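Local coordinates for protein nucleoporin nup120 (Schizosaccharomyces pombe, PDB 4GQ2) that serves as a structural constituent of the nuclear pore complex, whose nucleoporins can also act as docking or interaction partners for transport factors, at residues Thr808-Val813 / Thr874-Val879; Ser838-Val843 / Val869-Thr874; Arg861-Thr866 / Ser897-His902. All coordinates share one frame; numbering follows the deposited sequence.

Contact 1 of 3, residues Thr808-Val813 / Thr874-Val879; sequences TENDLV and TSQFAV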
ATOM      1  N   THR A 808      30.014   4.564  -3.872  1.00113.17           N
ATOM      2  CA  THR A 808      30.293   3.320  -3.152  1.00108.05           C
ATOM      3  C   THR A 808      29.052   2.550  -2.689  1.00110.24           C
ATOM      4  O   THR A 808      29.081   1.321  -2.610  1.00107.86           O
ATOM      5  CB  THR A 808      31.258   3.557  -1.957  1.00112.64           C
ATOM      6  OG1 THR A 808      30.989   2.610  -0.916  1.00103.35           O
ATOM      7  CG2 THR A 808      31.117   4.971  -1.386  1.00110.74           C
ATOM      8  N   GLU A 809      27.974   3.268  -2.382  1.00112.99           N
ATOM      9  CA  GLU A 809      26.757   2.642  -1.864  1.00111.92           C
ATOM     10  C   GLU A 809      26.034   1.744  -2.862  1.00101.71           C
ATOM     11  O   GLU A 809      26.120   1.930  -4.081  1.00 91.24           O
ATOM     12  CB  GLU A 809      25.786   3.695  -1.310  1.00123.32           C
ATOM     13  CG  GLU A 809      25.539   3.616   0.193  1.00118.49           C
ATOM     14  CD  GLU A 809      26.811   3.669   1.021  1.00124.22           C
ATOM     15  OE1 GLU A 809      27.130   4.756   1.546  1.00139.66           O
ATOM     16  OE2 GLU A 809      27.491   2.629   1.149  1.00113.14           O
ATOM     17  N   ASN A 810      25.338   0.752  -2.316  1.00 75.81           N
ATOM     18  CA  ASN A 810      24.430  -0.067  -3.094  1.00 79.99           C
ATOM     19  C   ASN A 810      23.096   0.648  -3.268  1.00 69.73           C
ATOM     20  O   ASN A 810      22.779   1.585  -2.532  1.00 75.89           O
ATOM     21  CB  ASN A 810      24.232  -1.432  -2.429  1.00 82.45           C
ATOM     22  CG  ASN A 810      25.432  -2.348  -2.602  1.00 85.62           C
ATOM     23  OD1 ASN A 810      26.032  -2.420  -3.678  1.00 76.53           O
ATOM     24  ND2 ASN A 810      25.781  -3.068  -1.541  1.00 76.59           N
ATOM     25  N   ASP A 811      22.327   0.201  -4.249  1.00 49.81           N
ATOM     26  CA  ASP A 811      21.041   0.795  -4.549  1.00 45.95           C
ATOM     27  C   ASP A 811      19.974   0.406  -3.534  1.00 41.22           C
ATOM     28  O   ASP A 811      19.833  -0.769  -3.172  1.00 41.39           O
ATOM     29  CB  ASP A 811      20.589   0.388  -5.943  1.00 40.13           C
ATOM     30  CG  ASP A 811      19.509   1.282  -6.469  1.00 42.60           C
ATOM     31  OD1 ASP A 811      19.790   2.482  -6.657  1.00 54.89           O
ATOM     32  OD2 ASP A 811      18.384   0.795  -6.691  1.00 47.53           O
ATOM     33  N   LEU A 812      19.216   1.406  -3.100  1.00 35.54           N
ATOM     34  CA  LEU A 812      18.129   1.222  -2.134  1.00 38.61           C
ATOM     35  C   LEU A 812      17.043   0.249  -2.613  1.00 32.21           C
ATOM     36  O   LEU A 812      16.515  -0.541  -1.820  1.00 35.22           O
ATOM     37  CB  LEU A 812      17.522   2.582  -1.797  1.00 41.37           C
ATOM     38  CG  LEU A 812      16.530   2.821  -0.650  1.00 50.95           C
ATOM     39  CD1 LEU A 812      15.119   2.340  -0.990  1.00 39.48           C
ATOM     40  CD2 LEU A 812      17.038   2.242   0.662  1.00 60.57           C
ATOM     41  N   VAL A 813      16.717   0.292  -3.903  1.00 34.46           N
ATOM     42  CA  VAL A 813      15.716  -0.626  -4.459  1.00 32.44           C
ATOM     43  C   VAL A 813      16.212  -2.054  -4.319  1.00 33.76           C
ATOM     44  O   VAL A 813      15.491  -2.922  -3.836  1.00 34.69           O
ATOM     45  CB  VAL A 813      15.388  -0.318  -5.932  1.00 31.20           C
ATOM     46  CG1 VAL A 813      14.471  -1.380  -6.508  1.00 30.24           C
ATOM     47  CG2 VAL A 813      14.734   1.050  -6.058  1.00 32.57           C
ATOM     48  N   THR A 874      31.397 -10.274  -1.868  1.00 79.72           N
ATOM     49  CA  THR A 874      30.432  -9.332  -1.278  1.00 66.96           C
ATOM     50  C   THR A 874      29.592  -9.931  -0.144  1.00 69.07           C
ATOM     51  O   THR A 874      28.978 -10.995  -0.295  1.00 62.87           O
ATOM     52  CB  THR A 874      29.493  -8.755  -2.358  1.00 69.79           C
ATOM     53  OG1 THR A 874      30.232  -8.529  -3.564  1.00 61.72           O
ATOM     54  CG2 THR A 874      28.861  -7.445  -1.894  1.00 82.72           C
ATOM     55  N   SER A 875      29.560  -9.223   0.983  1.00 58.93           N
ATOM     56  CA  SER A 875      28.937  -9.728   2.206  1.00 64.90           C
ATOM     57  C   SER A 875      27.464  -9.354   2.379  1.00 62.01           C
ATOM     58  O   SER A 875      26.704 -10.101   3.003  1.00 58.65           O
ATOM     59  CB  SER A 875      29.726  -9.251   3.426  1.00 68.80           C
ATOM     60  OG  SER A 875      29.740  -7.836   3.487  1.00 71.55           O
ATOM     61  N   GLN A 876      27.073  -8.213   1.810  1.00 58.15           N
ATOM     62  CA  GLN A 876      25.800  -7.550   2.129  1.00 62.65           C
ATOM     63  C   GLN A 876      24.511  -8.291   1.744  1.00 68.71           C
ATOM     64  O   GLN A 876      23.478  -8.149   2.429  1.00 54.10           O
ATOM     65  CB  GLN A 876      25.771  -6.140   1.530  1.00 60.58           C
ATOM     66  CG  GLN A 876      24.792  -5.214   2.238  1.00 77.88           C
ATOM     67  CD  GLN A 876      24.486  -3.949   1.462  1.00 90.95           C
ATOM     68  OE1 GLN A 876      23.361  -3.751   1.002  1.00 80.34           O
ATOM     69  NE2 GLN A 876      25.480  -3.079   1.324  1.00 95.31           N
ATOM     70  N   PHE A 877      24.574  -9.065   0.658  1.00 54.06           N
ATOM     71  CA  PHE A 877      23.394  -9.709   0.096  1.00 46.89           C
ATOM     72  C   PHE A 877      23.421 -11.211   0.288  1.00 48.05           C
ATOM     73  O   PHE A 877      24.202 -11.915  -0.350  1.00 57.76           O
ATOM     74  CB  PHE A 877      23.252  -9.391  -1.392  1.00 46.66           C
ATOM     75  CG  PHE A 877      23.258  -7.923  -1.706  1.00 46.80           C
ATOM     76  CD1 PHE A 877      22.120  -7.150  -1.507  1.00 42.26           C
ATOM     77  CD2 PHE A 877      24.399  -7.314  -2.215  1.00 40.51           C
ATOM     78  CE1 PHE A 877      22.121  -5.793  -1.801  1.00 39.04           C
ATOM     79  CE2 PHE A 877      24.404  -5.960  -2.524  1.00 40.76           C
ATOM     80  CZ  PHE A 877      23.263  -5.201  -2.318  1.00 43.39           C
ATOM     81  N   ALA A 878      22.536 -11.697   1.149  1.00 47.11           N
ATOM     82  CA  ALA A 878      22.432 -13.122   1.438  1.00 44.86           C
ATOM     83  C   ALA A 878      21.952 -13.965   0.249  1.00 52.02           C
ATOM     84  O   ALA A 878      22.098 -15.183   0.280  1.00 50.68           O
ATOM     85  CB  ALA A 878      21.535 -13.347   2.643  1.00 45.97           C
ATOM     86  N   VAL A 879      21.377 -13.339  -0.783  1.00 45.72           N
ATOM     87  CA  VAL A 879      21.000 -14.092  -1.996  1.00 46.88           C
ATOM     88  C   VAL A 879      22.234 -14.616  -2.732  1.00 42.22           C
ATOM     89  O   VAL A 879      22.127 -15.514  -3.551  1.00 40.34           O
ATOM     90  CB  VAL A 879      20.118 -13.293  -3.000  1.00 45.57           C
ATOM     91  CG1 VAL A 879      18.692 -13.168  -2.497  1.00 50.64           C
ATOM     92  CG2 VAL A 879      20.715 -11.927  -3.320  1.00 48.74           C
TER
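Asn810 brings its amide obliquely against the CE2-CZ end of the Phe877 ring at the point where the loop 874-879 passes close to the start of helix 812-822, in the all-helical region that belongs to the Nup120 HEAT-repeat family. The contact is small, burying 132 Å² in all, and Asn810 contributes 72 Å² of it. Its tight side is the ring. Asn810 CG lies 3.6 Å from Phe877 CZ, and Asn810 CB is 3.9 Å from the same atom. The amide and ring planes are inclined at 52°, which rules out a flat stack. Two rotations bring the groups together: CG of Asn810 is anti to its carbonyl carbon (chi1 -75°), and so is CG of Phe877, and the side chains approach from opposite directions. Phe877 is buried, with its own neighbour Gln876 placing CB 4.1 Å above one ring face, off toward the rim, while Ile841 and Glu818 of the adjoining helices also touch the Phe877 side chain.

The other side is loose. Gln876 is exposed; its extended chain brings its amide up to that of Asn810, the two planes 65° apart. Farther out, Thr808 and Glu809 are exposed and poorly ordered, and neither comes within 6 Å of the loop 874-879 with its side chain.

Asp811 stands at the N-cap of helix 812-822, where OD2 accepts a weak bond from Val813 N at 3.3 Å; its OD1 forms a salt bridge with Arg730 on helix 719-739. On the loop, the backbone N of Val879 bonds to Glu818 OE2 of that same capped helix. Where amide meets ring, the nearest pair is Asn810 ND2 and Phe877 CE2, 3.4 Å apart.

Contact 2 of 3, residues Ser838-Val843 / Val869-Thr874; sequences SDPIAV and VLYSHT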
ATOM      1  N   SER A 838      20.082  -1.789 -13.507  1.00 39.13           N
ATOM      2  CA  SER A 838      20.840  -2.696 -14.380  1.00 38.74           C
ATOM      3  C   SER A 838      22.147  -3.262 -13.814  1.00 38.92           C
ATOM      4  O   SER A 838      22.852  -3.970 -14.518  1.00 45.49           O
ATOM      5  CB  SER A 838      21.129  -2.014 -15.708  1.00 41.74           C
ATOM      6  OG  SER A 838      19.927  -1.813 -16.419  1.00 62.50           O
ATOM      7  N   ASP A 839      22.471  -2.944 -12.563  1.00 43.18           N
ATOM      8  CA  ASP A 839      23.603  -3.574 -11.866  1.00 50.61           C
ATOM      9  C   ASP A 839      23.447  -5.107 -11.866  1.00 53.65           C
ATOM     10  O   ASP A 839      22.325  -5.614 -11.793  1.00 46.26           O
ATOM     11  CB  ASP A 839      23.716  -3.067 -10.418  1.00 48.45           C
ATOM     12  CG  ASP A 839      23.784  -1.547 -10.321  1.00 64.15           C
ATOM     13  OD1 ASP A 839      24.303  -0.906 -11.258  1.00 61.31           O
ATOM     14  OD2 ASP A 839      23.320  -0.988  -9.299  1.00 66.70           O
ATOM     15  N   PRO A 840      24.570  -5.845 -11.958  1.00 46.33           N
ATOM     16  CA  PRO A 840      24.501  -7.306 -12.002  1.00 40.66           C
ATOM     17  C   PRO A 840      23.708  -7.953 -10.867  1.00 37.78           C
ATOM     18  O   PRO A 840      22.886  -8.828 -11.130  1.00 42.91           O
ATOM     19  CB  PRO A 840      25.975  -7.720 -11.970  1.00 38.46           C
ATOM     20  CG  PRO A 840      26.660  -6.605 -12.701  1.00 41.50           C
ATOM     21  CD  PRO A 840      25.923  -5.355 -12.291  1.00 40.48           C
ATOM     22  N   ILE A 841      23.937  -7.530  -9.627  1.00 41.43           N
ATOM     23  CA  ILE A 841      23.163  -8.046  -8.481  1.00 42.90           C
ATOM     24  C   ILE A 841      21.651  -7.834  -8.679  1.00 43.49           C
ATOM     25  O   ILE A 841      20.850  -8.715  -8.366  1.00 46.58           O
ATOM     26  CB  ILE A 841      23.638  -7.428  -7.141  1.00 45.98           C
ATOM     27  CG1 ILE A 841      25.096  -7.817  -6.873  1.00 45.77           C
ATOM     28  CG2 ILE A 841      22.763  -7.880  -5.970  1.00 39.88           C
ATOM     29  CD1 ILE A 841      25.749  -7.037  -5.755  1.00 51.44           C
ATOM     30  N   ALA A 842      21.280  -6.671  -9.215  1.00 39.90           N
ATOM     31  CA  ALA A 842      19.886  -6.327  -9.457  1.00 36.31           C
ATOM     32  C   ALA A 842      19.280  -7.252 -10.493  1.00 33.93           C
ATOM     33  O   ALA A 842      18.207  -7.824 -10.279  1.00 37.87           O
ATOM     34  CB  ALA A 842      19.765  -4.870  -9.900  1.00 35.02           C
ATOM     35  N   VAL A 843      19.988  -7.404 -11.607  1.00 30.96           N
ATOM     36  CA  VAL A 843      19.543  -8.242 -12.709  1.00 31.74           C
ATOM     37  C   VAL A 843      19.425  -9.709 -12.267  1.00 38.25           C
ATOM     38  O   VAL A 843      18.444 -10.388 -12.590  1.00 35.35           O
ATOM     39  CB  VAL A 843      20.452  -8.065 -13.951  1.00 35.44           C
ATOM     40  CG1 VAL A 843      19.930  -8.883 -15.131  1.00 39.31           C
ATOM     41  CG2 VAL A 843      20.524  -6.588 -14.346  1.00 27.11           C
ATOM     42  N   VAL A 869      30.299 -12.571 -11.528  1.00 46.58           N
ATOM     43  CA  VAL A 869      31.762 -12.746 -11.534  1.00 56.30           C
ATOM     44  C   VAL A 869      32.521 -11.787 -10.598  1.00 51.93           C
ATOM     45  O   VAL A 869      33.545 -12.156 -10.021  1.00 52.22           O
ATOM     46  CB  VAL A 869      32.310 -12.731 -12.986  1.00 52.18           C
ATOM     47  CG1 VAL A 869      33.716 -12.155 -13.070  1.00 73.63           C
ATOM     48  CG2 VAL A 869      32.265 -14.132 -13.568  1.00 44.34           C
ATOM     49  N   LEU A 870      31.998 -10.577 -10.427  1.00 51.60           N
ATOM     50  CA  LEU A 870      32.641  -9.578  -9.575  1.00 48.46           C
ATOM     51  C   LEU A 870      32.116  -9.566  -8.137  1.00 42.91           C
ATOM     52  O   LEU A 870      32.474  -8.688  -7.355  1.00 52.72           O
ATOM     53  CB  LEU A 870      32.530  -8.181 -10.207  1.00 45.75           C
ATOM     54  CG  LEU A 870      33.130  -8.027 -11.614  1.00 57.92           C
ATOM     55  CD1 LEU A 870      32.744  -6.699 -12.259  1.00 55.09           C
ATOM     56  CD2 LEU A 870      34.644  -8.213 -11.595  1.00 55.80           C
ATOM     57  N   TYR A 871      31.307 -10.559  -7.778  1.00 47.84           N
ATOM     58  CA  TYR A 871      30.571 -10.527  -6.509  1.00 44.91           C
ATOM     59  C   TYR A 871      30.725 -11.788  -5.648  1.00 41.06           C
ATOM     60  O   TYR A 871      29.878 -12.089  -4.807  1.00 46.43           O
ATOM     61  CB  TYR A 871      29.088 -10.167  -6.769  1.00 49.48           C
ATOM     62  CG  TYR A 871      28.937  -8.878  -7.553  1.00 46.63           C
ATOM     63  CD1 TYR A 871      28.903  -7.649  -6.905  1.00 62.90           C
ATOM     64  CD2 TYR A 871      28.891  -8.884  -8.946  1.00 50.02           C
ATOM     65  CE1 TYR A 871      28.799  -6.460  -7.617  1.00 70.59           C
ATOM     66  CE2 TYR A 871      28.792  -7.703  -9.668  1.00 49.78           C
ATOM     67  CZ  TYR A 871      28.744  -6.493  -8.999  1.00 64.04           C
ATOM     68  OH  TYR A 871      28.643  -5.315  -9.710  1.00 64.94           O
ATOM     69  N   SER A 872      31.835 -12.498  -5.825  1.00 54.05           N
ATOM     70  CA  SER A 872      32.121 -13.703  -5.032  1.00 56.63           C
ATOM     71  C   SER A 872      32.594 -13.411  -3.599  1.00 54.43           C
ATOM     72  O   SER A 872      32.707 -14.329  -2.781  1.00 64.37           O
ATOM     73  CB  SER A 872      33.129 -14.601  -5.754  1.00 56.02           C
ATOM     74  OG  SER A 872      34.386 -13.959  -5.900  1.00 45.25           O
ATOM     75  N   HIS A 873      32.847 -12.139  -3.291  1.00 63.11           N
ATOM     76  CA  HIS A 873      33.313 -11.741  -1.954  1.00 69.83           C
ATOM     77  C   HIS A 873      32.308 -10.945  -1.162  1.00 77.91           C
ATOM     78  O   HIS A 873      32.349 -10.946   0.072  1.00 85.31           O
ATOM     79  CB  HIS A 873      34.633 -10.976  -2.046  1.00 69.20           C
ATOM     80  CG  HIS A 873      35.751 -11.763  -2.699  1.00 77.41           C
ATOM     81  ND1 HIS A 873      36.328 -12.833  -2.110  1.00 75.72           N
ATOM     82  CD2 HIS A 873      36.390 -11.599  -3.930  1.00 60.69           C
ATOM     83  CE1 HIS A 873      37.286 -13.328  -2.922  1.00 70.29           C
ATOM     84  NE2 HIS A 873      37.322 -12.574  -4.035  1.00 66.09           N
ATOM     85  N   THR A 874      31.397 -10.274  -1.868  1.00 79.72           N
ATOM     86  CA  THR A 874      30.432  -9.332  -1.278  1.00 66.96           C
ATOM     87  C   THR A 874      29.592  -9.931  -0.144  1.00 69.07           C
ATOM     88  O   THR A 874      28.978 -10.995  -0.295  1.00 62.87           O
ATOM     89  CB  THR A 874      29.493  -8.755  -2.358  1.00 69.79           C
ATOM     90  OG1 THR A 874      30.232  -8.529  -3.564  1.00 61.72           O
ATOM     91  CG2 THR A 874      28.861  -7.445  -1.894  1.00 82.72           C
TER
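Tyr871, in an inter-helix loop of the Nup120 HEAT-repeat region, presents one side of its ring to two consecutive residues in the N-terminal turn of helix 840-852, Ile841 and Pro840. Ile841 comes in over the face: its CG1 sits 4.0 Å from the ring centroid and 18° off the normal, a CH-pi contact displaced toward the rim. The tip of the same branch goes farther, with Ile841 CD1 3.4 Å from Tyr871 CD1. The beta carbon of Ile841 does not aim at the ring; its CG1 arm, anti to the carbonyl carbon, brings CD1 round to it.

Pro840 meets the opposite half of the ring from the same side of its plane. The two side chains run roughly at right angles, and Pro840 CB rests 3.6 Å from Tyr871 CE2. Beyond it, Pro840 CD lies 3.7 Å from Tyr871 OH, so the pyrrolidine edge follows the phenol out to its hydroxyl. Tyr871, with CG anti to the carbonyl carbon (chi1 -54°), turns its ring broadside to the first turn, a face toward Ile841. No hydrogen bond links the two segments; the join is apolar and buries 175 Å².

Asp839 occupies the N-cap without a side-chain capping bond, but its O accepts from Val843 N at 2.9 Å and closes the first turn.

Behind the ring, the backbone of the 869-874 loop is tied to helix 881-889 by Gln884, which bonds to both Tyr871 O and Thr874 O, while Ile841 also packs on Thr814 of helix 812-822. The contact thus bridges the loop to helix 840-852, between helices 812-822 and 881-889.

Contact 3 of 3, residues Arg861-Thr866 / Ser897-His902; sequences RCFKTT and SCYYLH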
ATOM      1  N   ARG A 861      16.444 -15.337 -19.410  1.00 35.13           N
ATOM      2  CA  ARG A 861      16.908 -14.183 -20.180  1.00 35.15           C
ATOM      3  C   ARG A 861      17.739 -13.233 -19.307  1.00 40.69           C
ATOM      4  O   ARG A 861      18.789 -12.742 -19.737  1.00 44.94           O
ATOM      5  CB  ARG A 861      15.716 -13.457 -20.812  1.00 36.52           C
ATOM      6  CG  ARG A 861      16.053 -12.134 -21.486  1.00 37.92           C
ATOM      7  CD  ARG A 861      16.959 -12.342 -22.689  1.00 42.26           C
ATOM      8  NE  ARG A 861      17.169 -11.098 -23.427  1.00 45.96           N
ATOM      9  CZ  ARG A 861      18.178 -10.887 -24.269  1.00 50.03           C
ATOM     10  NH1 ARG A 861      19.085 -11.835 -24.483  1.00 49.26           N
ATOM     11  NH2 ARG A 861      18.282  -9.721 -24.900  1.00 46.32           N
ATOM     12  N   CYS A 862      17.265 -12.993 -18.084  1.00 37.81           N
ATOM     13  CA  CYS A 862      17.967 -12.138 -17.115  1.00 34.95           C
ATOM     14  C   CYS A 862      19.271 -12.792 -16.644  1.00 37.12           C
ATOM     15  O   CYS A 862      20.302 -12.128 -16.541  1.00 36.99           O
ATOM     16  CB  CYS A 862      17.057 -11.817 -15.918  1.00 35.98           C
ATOM     17  SG  CYS A 862      15.694 -10.677 -16.284  1.00 37.04           S
ATOM     18  N   PHE A 863      19.223 -14.100 -16.389  1.00 34.07           N
ATOM     19  CA  PHE A 863      20.411 -14.876 -16.031  1.00 34.25           C
ATOM     20  C   PHE A 863      21.548 -14.755 -17.055  1.00 36.80           C
ATOM     21  O   PHE A 863      22.716 -14.747 -16.684  1.00 40.86           O
ATOM     22  CB  PHE A 863      20.061 -16.359 -15.857  1.00 31.96           C
ATOM     23  CG  PHE A 863      19.431 -16.703 -14.532  1.00 29.89           C
ATOM     24  CD1 PHE A 863      19.882 -16.124 -13.346  1.00 30.18           C
ATOM     25  CD2 PHE A 863      18.402 -17.638 -14.466  1.00 27.33           C
ATOM     26  CE1 PHE A 863      19.301 -16.453 -12.126  1.00 32.48           C
ATOM     27  CE2 PHE A 863      17.819 -17.975 -13.252  1.00 27.67           C
ATOM     28  CZ  PHE A 863      18.267 -17.380 -12.078  1.00 29.72           C
ATOM     29  N   LYS A 864      21.203 -14.673 -18.337  1.00 32.99           N
ATOM     30  CA  LYS A 864      22.204 -14.632 -19.410  1.00 35.26           C
ATOM     31  C   LYS A 864      22.650 -13.225 -19.804  1.00 44.25           C
ATOM     32  O   LYS A 864      23.575 -13.075 -20.599  1.00 56.78           O
ATOM     33  CB  LYS A 864      21.689 -15.341 -20.659  1.00 33.53           C
ATOM     34  CG  LYS A 864      21.408 -16.825 -20.496  1.00 44.52           C
ATOM     35  CD  LYS A 864      21.028 -17.442 -21.840  1.00 46.37           C
ATOM     36  CE  LYS A 864      20.742 -18.930 -21.705  1.00 49.21           C
ATOM     37  NZ  LYS A 864      20.402 -19.533 -23.027  1.00 61.71           N
ATOM     38  N   THR A 865      21.998 -12.199 -19.268  1.00 38.51           N
ATOM     39  CA  THR A 865      22.407 -10.824 -19.554  1.00 42.02           C
ATOM     40  C   THR A 865      23.145 -10.223 -18.363  1.00 41.41           C
ATOM     41  O   THR A 865      23.386  -9.020 -18.314  1.00 43.32           O
ATOM     42  CB  THR A 865      21.218  -9.926 -19.954  1.00 39.98           C
ATOM     43  OG1 THR A 865      20.255  -9.921 -18.898  1.00 46.47           O
ATOM     44  CG2 THR A 865      20.550 -10.437 -21.236  1.00 40.95           C
ATOM     45  N   THR A 866      23.493 -11.070 -17.398  1.00 45.23           N
ATOM     46  CA  THR A 866      24.264 -10.644 -16.230  1.00 37.79           C
ATOM     47  C   THR A 866      25.247 -11.721 -15.793  1.00 41.64           C
ATOM     48  O   THR A 866      25.227 -12.841 -16.305  1.00 40.71           O
ATOM     49  CB  THR A 866      23.362 -10.264 -15.033  1.00 34.58           C
ATOM     50  OG1 THR A 866      24.161  -9.649 -14.015  1.00 41.90           O
ATOM     51  CG2 THR A 866      22.678 -11.489 -14.435  1.00 27.74           C
ATOM     52  N   SER A 897      32.314 -19.980 -14.979  1.00 44.52           N
ATOM     53  CA  SER A 897      31.875 -21.369 -14.832  1.00 40.96           C
ATOM     54  C   SER A 897      31.116 -21.593 -13.534  1.00 43.64           C
ATOM     55  O   SER A 897      30.070 -22.256 -13.534  1.00 42.66           O
ATOM     56  CB  SER A 897      33.066 -22.328 -14.912  1.00 45.62           C
ATOM     57  OG  SER A 897      33.511 -22.476 -16.248  1.00 47.65           O
ATOM     58  N   CYS A 898      31.646 -21.041 -12.436  1.00 43.43           N
ATOM     59  CA  CYS A 898      30.997 -21.122 -11.118  1.00 46.59           C
ATOM     60  C   CYS A 898      29.572 -20.576 -11.164  1.00 44.35           C
ATOM     61  O   CYS A 898      28.644 -21.181 -10.619  1.00 41.12           O
ATOM     62  CB  CYS A 898      31.812 -20.359 -10.067  1.00 48.16           C
ATOM     63  SG  CYS A 898      33.338 -21.185  -9.551  1.00 49.84           S
ATOM     64  N   TYR A 899      29.420 -19.432 -11.828  1.00 45.87           N
ATOM     65  CA  TYR A 899      28.133 -18.786 -12.023  1.00 39.40           C
ATOM     66  C   TYR A 899      27.202 -19.705 -12.809  1.00 39.35           C
ATOM     67  O   TYR A 899      26.079 -19.964 -12.371  1.00 47.79           O
ATOM     68  CB  TYR A 899      28.330 -17.423 -12.713  1.00 39.75           C
ATOM     69  CG  TYR A 899      27.052 -16.691 -13.092  1.00 42.85           C
ATOM     70  CD1 TYR A 899      26.202 -16.177 -12.114  1.00 37.56           C
ATOM     71  CD2 TYR A 899      26.711 -16.488 -14.440  1.00 39.76           C
ATOM     72  CE1 TYR A 899      25.044 -15.498 -12.460  1.00 40.50           C
ATOM     73  CE2 TYR A 899      25.558 -15.812 -14.797  1.00 34.36           C
ATOM     74  CZ  TYR A 899      24.724 -15.324 -13.801  1.00 41.46           C
ATOM     75  OH  TYR A 899      23.571 -14.653 -14.135  1.00 38.27           O
ATOM     76  N   TYR A 900      27.676 -20.223 -13.942  1.00 38.27           N
ATOM     77  CA  TYR A 900      26.876 -21.151 -14.753  1.00 43.87           C
ATOM     78  C   TYR A 900      26.539 -22.463 -14.026  1.00 49.92           C
ATOM     79  O   TYR A 900      25.442 -23.008 -14.204  1.00 51.65           O
ATOM     80  CB  TYR A 900      27.540 -21.428 -16.107  1.00 41.19           C
ATOM     81  CG  TYR A 900      27.511 -20.265 -17.084  1.00 38.05           C
ATOM     82  CD1 TYR A 900      26.419 -19.398 -17.148  1.00 41.94           C
ATOM     83  CD2 TYR A 900      28.569 -20.049 -17.965  1.00 38.54           C
ATOM     84  CE1 TYR A 900      26.392 -18.336 -18.047  1.00 37.42           C
ATOM     85  CE2 TYR A 900      28.550 -18.997 -18.868  1.00 40.67           C
ATOM     86  CZ  TYR A 900      27.460 -18.143 -18.903  1.00 40.81           C
ATOM     87  OH  TYR A 900      27.442 -17.099 -19.795  1.00 42.24           O
ATOM     88  N   LEU A 901      27.476 -22.958 -13.208  1.00 46.49           N
ATOM     89  CA  LEU A 901      27.218 -24.101 -12.321  1.00 49.99           C
ATOM     90  C   LEU A 901      26.107 -23.767 -11.325  1.00 48.37           C
ATOM     91  O   LEU A 901      25.170 -24.551 -11.136  1.00 44.10           O
ATOM     92  CB  LEU A 901      28.475 -24.508 -11.543  1.00 46.96           C
ATOM     93  CG  LEU A 901      28.745 -25.988 -11.203  1.00 51.90           C
ATOM     94  CD1 LEU A 901      29.538 -26.107  -9.901  1.00 46.79           C
ATOM     95  CD2 LEU A 901      27.503 -26.874 -11.142  1.00 38.82           C
ATOM     96  N   HIS A 902      26.225 -22.610 -10.678  1.00 42.45           N
ATOM     97  CA  HIS A 902      25.197 -22.164  -9.750  1.00 39.55           C
ATOM     98  C   HIS A 902      23.846 -22.079 -10.408  1.00 34.67           C
ATOM     99  O   HIS A 902      22.855 -22.562  -9.871  1.00 32.16           O
ATOM    100  CB  HIS A 902      25.559 -20.824  -9.148  1.00 37.07           C
ATOM    101  CG  HIS A 902      24.446 -20.214  -8.346  1.00 39.22           C
ATOM    102  ND1 HIS A 902      23.850 -19.064  -8.697  1.00 40.00           N
ATOM    103  CD2 HIS A 902      23.806 -20.655  -7.194  1.00 40.77           C
ATOM    104  CE1 HIS A 902      22.890 -18.772  -7.807  1.00 41.49           C
ATOM    105  NE2 HIS A 902      22.860 -19.747  -6.890  1.00 41.19           N
TER
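Tyr899 of helix 895-909 reaches Phe863 in the last turn of helix 856-864 and Thr866 just beyond it, in the Nup120 HEAT-repeat region. The single clear polar link is a hydrogen bond from Tyr899 OH to Phe863 O, 2.7 Å long. The donor approaches in the carbonyl plane, on a lone pair, with a C=O...O angle of 126°, and the carbonyl oxygen in turn lies in plane at the ring edge. With CG anti to the backbone N (chi1 175°), the phenol projects across the gap between the helices.

Two further contacts flank the hydroxyl. Thr866 CG2 is 3.3 Å from Tyr899 OH, its side chain meeting the tyrosine at about a right angle; Thr866 O is a close polar atom, also 3.3 Å from Tyr899 OH. Tyr899 OH also lies at the edge of the Phe863 ring, near its plane, 4.0 Å from Phe863 CD1. Farther back, Tyr899 packs on Leu868 and on Phe883 of helix 881-889, while Phe863 touches Phe919 of helix 913-925.

Because a carbonyl can only accept, the phenol is the donor; the in-plane, lone-pair approach shows a well-directed bond. The partial negative charge expected at a helix end would probably strengthen it.

Contacts 1 and 2 have centres about 9 Å apart and share Thr874; they meet through Phe877 CE2 and Ile841 CD1 at 3.7 Å, and contact 2 is nested within the loop that contact 1 closes. Contact 3 crosses both in sequence. Its centre is about 11 Å from that of contact 2, to which it is joined by a probable hydrogen bond between Thr866 OG1 and Pro840 O (3.3 Å) and by Val843 CG1 packing 3.7 Å from Thr866 CB. Contacts 1 and 3, with centres about 19 Å apart, do not touch. Contacts 1 and 2 join one loop to two helix starts; contact 3 joins helices 856-864 and 895-909.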